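Local coordinates for agarase (Pseudoalteromonas fuliginea, PDB 6XJ9), which is an agarase, a glycoside hydrolase of family GH50 that probably cleaves the beta-1,4 linkages of the marine polysaccharide agarose, at residues 298-310 with 425-438. Residues are numbered along the deposited sequence; the frame is centred on the assembly and turned at random.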
ATOM      1  N   TYR A 298      10.548 -18.565  27.544  1.00 23.22           N
ATOM      2  CA  TYR A 298      10.949 -17.471  26.675  1.00 23.60           C
ATOM      3  C   TYR A 298       9.936 -16.338  26.798  1.00 22.25           C
ATOM      4  O   TYR A 298       8.757 -16.601  27.009  1.00 22.43           O
ATOM      5  CB  TYR A 298      10.945 -17.909  25.208  1.00 25.04           C
ATOM      6  CG  TYR A 298      11.945 -18.984  24.893  1.00 27.54           C
ATOM      7  CD1 TYR A 298      13.282 -18.671  24.709  1.00 28.87           C
ATOM      8  CD2 TYR A 298      11.564 -20.315  24.816  1.00 27.85           C
ATOM      9  CE1 TYR A 298      14.223 -19.651  24.443  1.00 30.15           C
ATOM     10  CE2 TYR A 298      12.490 -21.309  24.537  1.00 30.05           C
ATOM     11  CZ  TYR A 298      13.821 -20.971  24.346  1.00 30.27           C
ATOM     12  OH  TYR A 298      14.752 -21.930  24.089  1.00 30.60           O
ATOM     13  N   LEU A 299      10.393 -15.096  26.600  1.00 21.59           N
ATOM     14  CA  LEU A 299       9.490 -13.950  26.614  1.00 22.66           C
ATOM     15  C   LEU A 299       8.473 -14.070  25.482  1.00 21.62           C
ATOM     16  O   LEU A 299       8.765 -14.650  24.438  1.00 24.34           O
ATOM     17  CB  LEU A 299      10.268 -12.631  26.524  1.00 21.10           C
ATOM     18  CG  LEU A 299      11.137 -12.245  27.722  1.00 22.43           C
ATOM     19  CD1 LEU A 299      11.407 -10.752  27.697  1.00 22.54           C
ATOM     20  CD2 LEU A 299      10.501 -12.638  29.051  1.00 21.96           C
ATOM     21  N   TYR A 300       7.280 -13.504  25.702  1.00 21.47           N
ATOM     22  CA  TYR A 300       6.151 -13.706  24.804  1.00 20.09           C
ATOM     23  C   TYR A 300       5.241 -12.489  24.877  1.00 19.05           C
ATOM     24  O   TYR A 300       4.947 -11.999  25.962  1.00 17.85           O
ATOM     25  CB  TYR A 300       5.398 -14.982  25.192  1.00 19.91           C
ATOM     26  CG  TYR A 300       4.190 -15.351  24.362  1.00 19.84           C
ATOM     27  CD1 TYR A 300       4.308 -16.084  23.189  1.00 19.22           C
ATOM     28  CD2 TYR A 300       2.915 -14.985  24.769  1.00 19.28           C
ATOM     29  CE1 TYR A 300       3.191 -16.416  22.431  1.00 18.96           C
ATOM     30  CE2 TYR A 300       1.793 -15.317  24.031  1.00 19.02           C
ATOM     31  CZ  TYR A 300       1.923 -16.042  22.859  1.00 18.45           C
ATOM     32  OH  TYR A 300       0.801 -16.381  22.150  1.00 16.31           O
ATOM     33  N   LEU A 301       4.846 -11.992  23.701  1.00 19.22           N
ATOM     34  CA  LEU A 301       3.814 -10.974  23.570  1.00 19.43           C
ATOM     35  C   LEU A 301       2.695 -11.571  22.722  1.00 19.26           C
ATOM     36  O   LEU A 301       2.969 -12.344  21.805  1.00 20.67           O
ATOM     37  CB  LEU A 301       4.415  -9.748  22.882  1.00 19.14           C
ATOM     38  CG  LEU A 301       5.573  -9.051  23.596  1.00 20.18           C
ATOM     39  CD1 LEU A 301       6.194  -8.014  22.684  1.00 19.19           C
ATOM     40  CD2 LEU A 301       5.132  -8.402  24.900  1.00 18.96           C
ATOM     41  N   ALA A 302       1.440 -11.212  23.022  1.00 18.81           N
ATOM     42  CA  ALA A 302       0.301 -11.810  22.339  1.00 18.65           C
ATOM     43  C   ALA A 302      -0.147 -10.933  21.173  1.00 19.09           C
ATOM     44  O   ALA A 302      -0.697  -9.852  21.379  1.00 18.98           O
ATOM     45  CB  ALA A 302      -0.844 -12.032  23.304  1.00 19.41           C
ATOM     46  N   THR A 303       0.073 -11.433  19.954  1.00 17.19           N
ATOM     47  CA  THR A 303      -0.471 -10.825  18.753  1.00 17.12           C
ATOM     48  C   THR A 303      -1.318 -11.872  18.038  1.00 17.37           C
ATOM     49  O   THR A 303      -1.091 -13.077  18.176  1.00 16.67           O
ATOM     50  CB  THR A 303       0.625 -10.248  17.844  1.00 16.76           C
ATOM     51  OG1 THR A 303       1.431 -11.335  17.380  1.00 18.11           O
ATOM     52  CG2 THR A 303       1.489  -9.220  18.544  1.00 16.40           C
ATOM     53  N   GLY A 304      -2.327 -11.402  17.299  1.00 16.17           N
ATOM     54  CA  GLY A 304      -3.257 -12.326  16.677  1.00 16.54           C
ATOM     55  C   GLY A 304      -4.598 -11.657  16.406  1.00 16.35           C
ATOM     56  O   GLY A 304      -4.718 -10.443  16.530  1.00 16.16           O
ATOM     57  N   ILE A 305      -5.593 -12.488  16.082  1.00 16.14           N
ATOM     58  CA  ILE A 305      -6.828 -12.067  15.455  1.00 16.00           C
ATOM     59  C   ILE A 305      -7.976 -12.790  16.148  1.00 16.38           C
ATOM     60  O   ILE A 305      -7.882 -13.986  16.451  1.00 16.74           O
ATOM     61  CB  ILE A 305      -6.759 -12.409  13.947  1.00 16.47           C
ATOM     62  CG1 ILE A 305      -5.726 -11.562  13.199  1.00 16.16           C
ATOM     63  CG2 ILE A 305      -8.125 -12.314  13.305  1.00 16.87           C
ATOM     64  CD1 ILE A 305      -5.353 -12.086  11.817  1.00 17.52           C
ATOM     65  N   ASP A 306      -9.090 -12.078  16.329  1.00 16.98           N
ATOM     66  CA  ASP A 306     -10.247 -12.645  16.997  1.00 17.18           C
ATOM     67  C   ASP A 306     -11.193 -13.269  15.977  1.00 17.27           C
ATOM     68  O   ASP A 306     -11.122 -12.968  14.788  1.00 16.82           O
ATOM     69  CB  ASP A 306     -11.019 -11.584  17.778  1.00 17.25           C
ATOM     70  CG  ASP A 306     -10.212 -10.813  18.810  1.00 17.69           C
ATOM     71  OD1 ASP A 306      -9.486 -11.459  19.607  1.00 18.09           O
ATOM     72  OD2 ASP A 306     -10.346  -9.563  18.837  1.00 16.40           O
ATOM     73  N   ILE A 307     -12.103 -14.114  16.476  1.00 17.46           N
ATOM     74  CA  ILE A 307     -13.176 -14.702  15.680  1.00 18.57           C
ATOM     75  C   ILE A 307     -12.571 -15.601  14.593  1.00 19.05           C
ATOM     76  O   ILE A 307     -12.852 -15.442  13.399  1.00 18.51           O
ATOM     77  CB  ILE A 307     -14.151 -13.629  15.129  1.00 19.16           C
ATOM     78  CG1 ILE A 307     -14.511 -12.589  16.195  1.00 18.04           C
ATOM     79  CG2 ILE A 307     -15.404 -14.277  14.547  1.00 18.52           C
ATOM     80  CD1 ILE A 307     -15.590 -13.042  17.154  1.00 18.58           C
ATOM     81  N   ILE A 308     -11.741 -16.557  15.030  1.00 19.24           N
ATOM     82  CA  ILE A 308     -11.265 -17.622  14.155  1.00 19.62           C
ATOM     83  C   ILE A 308     -12.309 -18.733  14.173  1.00 19.44           C
ATOM     84  O   ILE A 308     -12.097 -19.784  14.782  1.00 18.83           O
ATOM     85  CB  ILE A 308      -9.888 -18.164  14.585  1.00 19.83           C
ATOM     86  CG1 ILE A 308      -8.904 -17.059  14.982  1.00 20.03           C
ATOM     87  CG2 ILE A 308      -9.313 -19.084  13.503  1.00 18.55           C
ATOM     88  CD1 ILE A 308      -8.507 -16.151  13.858  1.00 20.57           C
ATOM     89  N   ARG A 309     -13.448 -18.448  13.539  1.00 20.35           N
ATOM     90  CA  ARG A 309     -14.612 -19.326  13.490  1.00 20.54           C
ATOM     91  C   ARG A 309     -15.574 -18.738  12.460  1.00 20.49           C
ATOM     92  O   ARG A 309     -15.321 -17.643  11.956  1.00 18.98           O
ATOM     93  CB  ARG A 309     -15.267 -19.450  14.873  1.00 20.97           C
ATOM     94  CG  ARG A 309     -16.038 -18.212  15.317  1.00 21.50           C
ATOM     95  CD  ARG A 309     -16.520 -18.282  16.763  1.00 21.55           C
ATOM     96  NE  ARG A 309     -17.346 -17.116  17.046  1.00 23.42           N
ATOM     97  CZ  ARG A 309     -17.929 -16.836  18.212  1.00 24.24           C
ATOM     98  NH1 ARG A 309     -17.771 -17.647  19.244  1.00 23.18           N
ATOM     99  NH2 ARG A 309     -18.679 -15.748  18.334  1.00 23.58           N
ATOM    100  N   LEU A 310     -16.681 -19.453  12.194  1.00 21.08           N
ATOM    101  CA  LEU A 310     -17.597 -19.139  11.108  1.00 23.49           C
ATOM    102  C   LEU A 310     -18.874 -18.468  11.618  1.00 24.06           C
ATOM    103  O   LEU A 310     -19.621 -17.905  10.819  1.00 23.10           O
ATOM    104  CB  LEU A 310     -17.933 -20.427  10.344  1.00 25.56           C
ATOM    105  CG  LEU A 310     -16.761 -21.122   9.650  1.00 24.85           C
ATOM    106  CD1 LEU A 310     -17.241 -22.181   8.669  1.00 26.23           C
ATOM    107  CD2 LEU A 310     -15.845 -20.129   8.962  1.00 26.32           C
ATOM    108  N   MET A 425      -1.138 -17.805  10.336  1.00 18.67           N
ATOM    109  CA  MET A 425      -0.705 -17.155  11.562  1.00 19.24           C
ATOM    110  C   MET A 425       0.807 -17.299  11.737  1.00 19.84           C
ATOM    111  O   MET A 425       1.479 -16.339  12.112  1.00 19.93           O
ATOM    112  CB  MET A 425      -1.446 -17.698  12.790  1.00 19.41           C
ATOM    113  CG  MET A 425      -2.952 -17.518  12.710  1.00 19.05           C
ATOM    114  SD  MET A 425      -3.403 -15.823  12.255  1.00 20.78           S
ATOM    115  CE  MET A 425      -5.010 -16.107  11.515  1.00 19.46           C
ATOM    116  N   ILE A 426       1.348 -18.487  11.429  1.00 21.13           N
ATOM    117  CA  ILE A 426       2.789 -18.682  11.501  1.00 22.16           C
ATOM    118  C   ILE A 426       3.457 -17.703  10.540  1.00 21.96           C
ATOM    119  O   ILE A 426       4.387 -16.995  10.925  1.00 23.13           O
ATOM    120  CB  ILE A 426       3.207 -20.136  11.149  1.00 22.89           C
ATOM    121  CG1 ILE A 426       2.628 -21.211  12.079  1.00 23.95           C
ATOM    122  CG2 ILE A 426       4.722 -20.242  11.003  1.00 22.15           C
ATOM    123  CD1 ILE A 426       2.935 -21.025  13.544  1.00 26.15           C
ATOM    124  N   THR A 427       2.986 -17.684   9.285  1.00 22.05           N
ATOM    125  CA  THR A 427       3.667 -16.960   8.221  1.00 22.27           C
ATOM    126  C   THR A 427       3.602 -15.457   8.496  1.00 22.95           C
ATOM    127  O   THR A 427       4.554 -14.722   8.232  1.00 23.17           O
ATOM    128  CB  THR A 427       3.046 -17.276   6.854  1.00 22.22           C
ATOM    129  OG1 THR A 427       2.914 -18.689   6.715  1.00 23.04           O
ATOM    130  CG2 THR A 427       3.847 -16.730   5.692  1.00 24.43           C
ATOM    131  N   TRP A 428       2.457 -15.014   9.030  1.00 21.57           N
ATOM    132  CA  TRP A 428       2.237 -13.599   9.273  1.00 22.28           C
ATOM    133  C   TRP A 428       2.927 -13.167  10.563  1.00 22.43           C
ATOM    134  O   TRP A 428       2.986 -11.972  10.850  1.00 22.47           O
ATOM    135  CB  TRP A 428       0.738 -13.269   9.295  1.00 22.18           C
ATOM    136  CG  TRP A 428       0.028 -13.637   8.028  1.00 21.48           C
ATOM    137  CD1 TRP A 428       0.592 -13.885   6.807  1.00 21.21           C
ATOM    138  CD2 TRP A 428      -1.390 -13.778   7.848  1.00 22.02           C
ATOM    139  NE1 TRP A 428      -0.373 -14.217   5.897  1.00 20.57           N
ATOM    140  CE2 TRP A 428      -1.598 -14.150   6.501  1.00 20.97           C
ATOM    141  CE3 TRP A 428      -2.501 -13.639   8.691  1.00 21.90           C
ATOM    142  CZ2 TRP A 428      -2.876 -14.348   5.974  1.00 21.63           C
ATOM    143  CZ3 TRP A 428      -3.759 -13.847   8.173  1.00 21.15           C
ATOM    144  CH2 TRP A 428      -3.941 -14.200   6.835  1.00 21.81           C
ATOM    145  N   GLY A 429       3.432 -14.147  11.329  1.00 22.17           N
ATOM    146  CA  GLY A 429       4.209 -13.866  12.526  1.00 19.63           C
ATOM    147  C   GLY A 429       3.364 -13.720  13.797  1.00 20.42           C
ATOM    148  O   GLY A 429       3.886 -13.385  14.858  1.00 20.60           O
ATOM    149  N   PHE A 430       2.058 -13.981  13.715  1.00 19.92           N
ATOM    150  CA  PHE A 430       1.219 -13.787  14.889  1.00 19.89           C
ATOM    151  C   PHE A 430       1.551 -14.843  15.950  1.00 18.82           C
ATOM    152  O   PHE A 430       1.668 -16.036  15.651  1.00 18.03           O
ATOM    153  CB  PHE A 430      -0.267 -13.791  14.516  1.00 20.06           C
ATOM    154  CG  PHE A 430      -0.785 -12.531  13.865  1.00 21.16           C
ATOM    155  CD1 PHE A 430      -0.736 -11.310  14.524  1.00 21.36           C
ATOM    156  CD2 PHE A 430      -1.339 -12.563  12.594  1.00 21.20           C
ATOM    157  CE1 PHE A 430      -1.227 -10.155  13.936  1.00 19.72           C
ATOM    158  CE2 PHE A 430      -1.817 -11.403  12.001  1.00 22.55           C
ATOM    159  CZ  PHE A 430      -1.767 -10.201  12.676  1.00 21.05           C
ATOM    160  N   SER A 431       1.630 -14.390  17.207  1.00 17.00           N
ATOM    161  CA  SER A 431       2.016 -15.241  18.321  1.00 17.18           C
ATOM    162  C   SER A 431       0.875 -16.137  18.803  1.00 17.17           C
ATOM    163  O   SER A 431       1.138 -17.066  19.571  1.00 16.30           O
ATOM    164  CB  SER A 431       2.541 -14.432  19.466  1.00 16.67           C
ATOM    165  OG  SER A 431       1.480 -13.699  20.062  1.00 17.16           O
ATOM    166  N   SER A 432      -0.371 -15.824  18.406  1.00 16.90           N
ATOM    167  CA  SER A 432      -1.542 -16.470  18.989  1.00 17.68           C
ATOM    168  C   SER A 432      -2.722 -16.451  18.025  1.00 17.82           C
ATOM    169  O   SER A 432      -2.733 -15.686  17.066  1.00 19.76           O
ATOM    170  CB  SER A 432      -1.916 -15.807  20.307  1.00 17.22           C
ATOM    171  OG  SER A 432      -2.415 -14.487  20.092  1.00 19.83           O
ATOM    172  N   LEU A 433      -3.707 -17.318  18.297  1.00 18.36           N
ATOM    173  CA  LEU A 433      -5.079 -17.158  17.828  1.00 17.49           C
ATOM    174  C   LEU A 433      -5.819 -16.392  18.916  1.00 18.11           C
ATOM    175  O   LEU A 433      -5.681 -16.714  20.092  1.00 16.36           O
ATOM    176  CB  LEU A 433      -5.735 -18.540  17.668  1.00 17.25           C
ATOM    177  CG  LEU A 433      -5.091 -19.522  16.685  1.00 17.72           C
ATOM    178  CD1 LEU A 433      -5.745 -20.900  16.812  1.00 16.89           C
ATOM    179  CD2 LEU A 433      -5.237 -19.021  15.247  1.00 16.88           C
ATOM    180  N   GLY A 434      -6.659 -15.424  18.513  1.00 19.37           N
ATOM    181  CA  GLY A 434      -7.284 -14.539  19.477  1.00 19.38           C
ATOM    182  C   GLY A 434      -8.547 -15.129  20.095  1.00 18.81           C
ATOM    183  O   GLY A 434      -8.778 -16.337  20.050  1.00 18.44           O
ATOM    184  N   ASN A 435      -9.335 -14.241  20.704  1.00 17.99           N
ATOM    185  CA  ASN A 435     -10.543 -14.613  21.415  1.00 18.96           C
ATOM    186  C   ASN A 435     -11.573 -15.142  20.423  1.00 18.57           C
ATOM    187  O   ASN A 435     -11.602 -14.715  19.267  1.00 19.49           O
ATOM    188  CB  ASN A 435     -11.098 -13.463  22.265  1.00 18.19           C
ATOM    189  CG  ASN A 435     -12.031 -13.972  23.343  1.00 19.13           C
ATOM    190  OD1 ASN A 435     -11.908 -15.116  23.764  1.00 18.34           O
ATOM    191  ND2 ASN A 435     -12.998 -13.160  23.754  1.00 20.52           N
ATOM    192  N   TRP A 436     -12.407 -16.064  20.903  1.00 17.90           N
ATOM    193  CA  TRP A 436     -13.441 -16.706  20.096  1.00 19.19           C
ATOM    194  C   TRP A 436     -12.809 -17.465  18.925  1.00 20.79           C
ATOM    195  O   TRP A 436     -13.284 -17.384  17.789  1.00 21.57           O
ATOM    196  CB  TRP A 436     -14.526 -15.704  19.648  1.00 17.97           C
ATOM    197  CG  TRP A 436     -15.177 -14.990  20.797  1.00 17.55           C
ATOM    198  CD1 TRP A 436     -15.873 -15.555  21.826  1.00 17.55           C
ATOM    199  CD2 TRP A 436     -15.138 -13.578  21.066  1.00 17.44           C
ATOM    200  NE1 TRP A 436     -16.277 -14.593  22.714  1.00 18.28           N
ATOM    201  CE2 TRP A 436     -15.857 -13.369  22.261  1.00 17.80           C
ATOM    202  CE3 TRP A 436     -14.567 -12.475  20.416  1.00 16.62           C
ATOM    203  CZ2 TRP A 436     -16.011 -12.102  22.819  1.00 17.78           C
ATOM    204  CZ3 TRP A 436     -14.725 -11.224  20.965  1.00 16.59           C
ATOM    205  CH2 TRP A 436     -15.435 -11.045  22.152  1.00 17.26           C
ATOM    206  N   THR A 437     -11.736 -18.202  19.227  1.00 20.25           N
ATOM    207  CA  THR A 437     -11.228 -19.256  18.360  1.00 19.85           C
ATOM    208  C   THR A 437     -12.144 -20.468  18.495  1.00 20.67           C
ATOM    209  O   THR A 437     -12.544 -20.845  19.607  1.00 19.02           O
ATOM    210  CB  THR A 437      -9.767 -19.596  18.683  1.00 19.32           C
ATOM    211  OG1 THR A 437      -8.982 -18.420  18.475  1.00 19.28           O
ATOM    212  CG2 THR A 437      -9.203 -20.724  17.844  1.00 18.62           C
ATOM    213  N   ASP A 438     -12.490 -21.057  17.346  1.00 22.04           N
ATOM    214  CA  ASP A 438     -13.338 -22.237  17.346  1.00 24.68           C
ATOM    215  C   ASP A 438     -12.624 -23.349  18.115  1.00 24.79           C
ATOM    216  O   ASP A 438     -11.449 -23.615  17.867  1.00 25.46           O
ATOM    217  CB  ASP A 438     -13.695 -22.713  15.936  1.00 26.85           C
ATOM    218  CG  ASP A 438     -14.734 -23.825  15.975  1.00 28.77           C
ATOM    219  OD1 ASP A 438     -15.933 -23.510  16.098  1.00 30.09           O
ATOM    220  OD2 ASP A 438     -14.330 -24.995  15.964  1.00 29.32           O
TER
HETATM  221  O   HOH W   1      -4.543 -15.089  15.235  1.00 17.61           O
HETATM  222  O   HOH W   2     -16.075 -22.355  12.992  1.00 20.36           O
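Ser431 OG is gripped by two backbone groups of the incoming strand: it donates to Leu301 O at 2.7 Å, in the carbonyl plane and on a lone pair, and accepts the amide of Thr303 in a nearly straight bond. The hydroxyl reaches both because chi1, 70°, sets it between its own backbone N and carbonyl carbon. Thr303 answers in kind, Thr303 OG1 taking Ser431 N at 3.1 Å, while Asn755 of helix 745-763 also bonds this hydroxyl. Tyr300 OH donates to Ser431 O at 2.7 Å, coming from above the carbonyl plane. Ser432 OG, also bonded to His713, donates to Thr303 O, again from above the carbonyl plane.

Next to these polar bonds, Phe430 follows the Schellman turn at Gly429 that ends helix 413-428. Its ring lies against Gly304, Phe430 CD1 standing 3.2 Å from Gly304 N, and Ile305 crosses it at about a right angle, with Ile305 CG1 over one face and Ile305 CD1 3.6 Å from Phe430 CE2. Putting an alanine at Phe430 would probably open a gap beside Gly304 and leave the end of Ile305 less restrained, with Met425 and Trp428 still beside it.

Farther along, the backbones stay joined through Gly434 N to Ile305 O, Ile307 N to Asn435 O and Asp438 N to Ile308 O. Asp306 OD1 receives Asn435 N at 3.0 Å on its anti side. Ile307 CD1 packs 3.5 Å from Trp436 CE3, and the Arg309 guanidinium, held by Asn312, lays one face over Trp436 CB. A water links Ile305 N to Ser432 O. Strand 299-305, beside parallel strand 709-714, and the irregular segment after helix 413-428 are consistent with adjoining walls of the GH50 (beta/alpha)8 barrel. Hydroxyls join them around Leu301 and Thr303, and backbone groups take over farther on, satisfying buried polar atoms without regular sheet pairing.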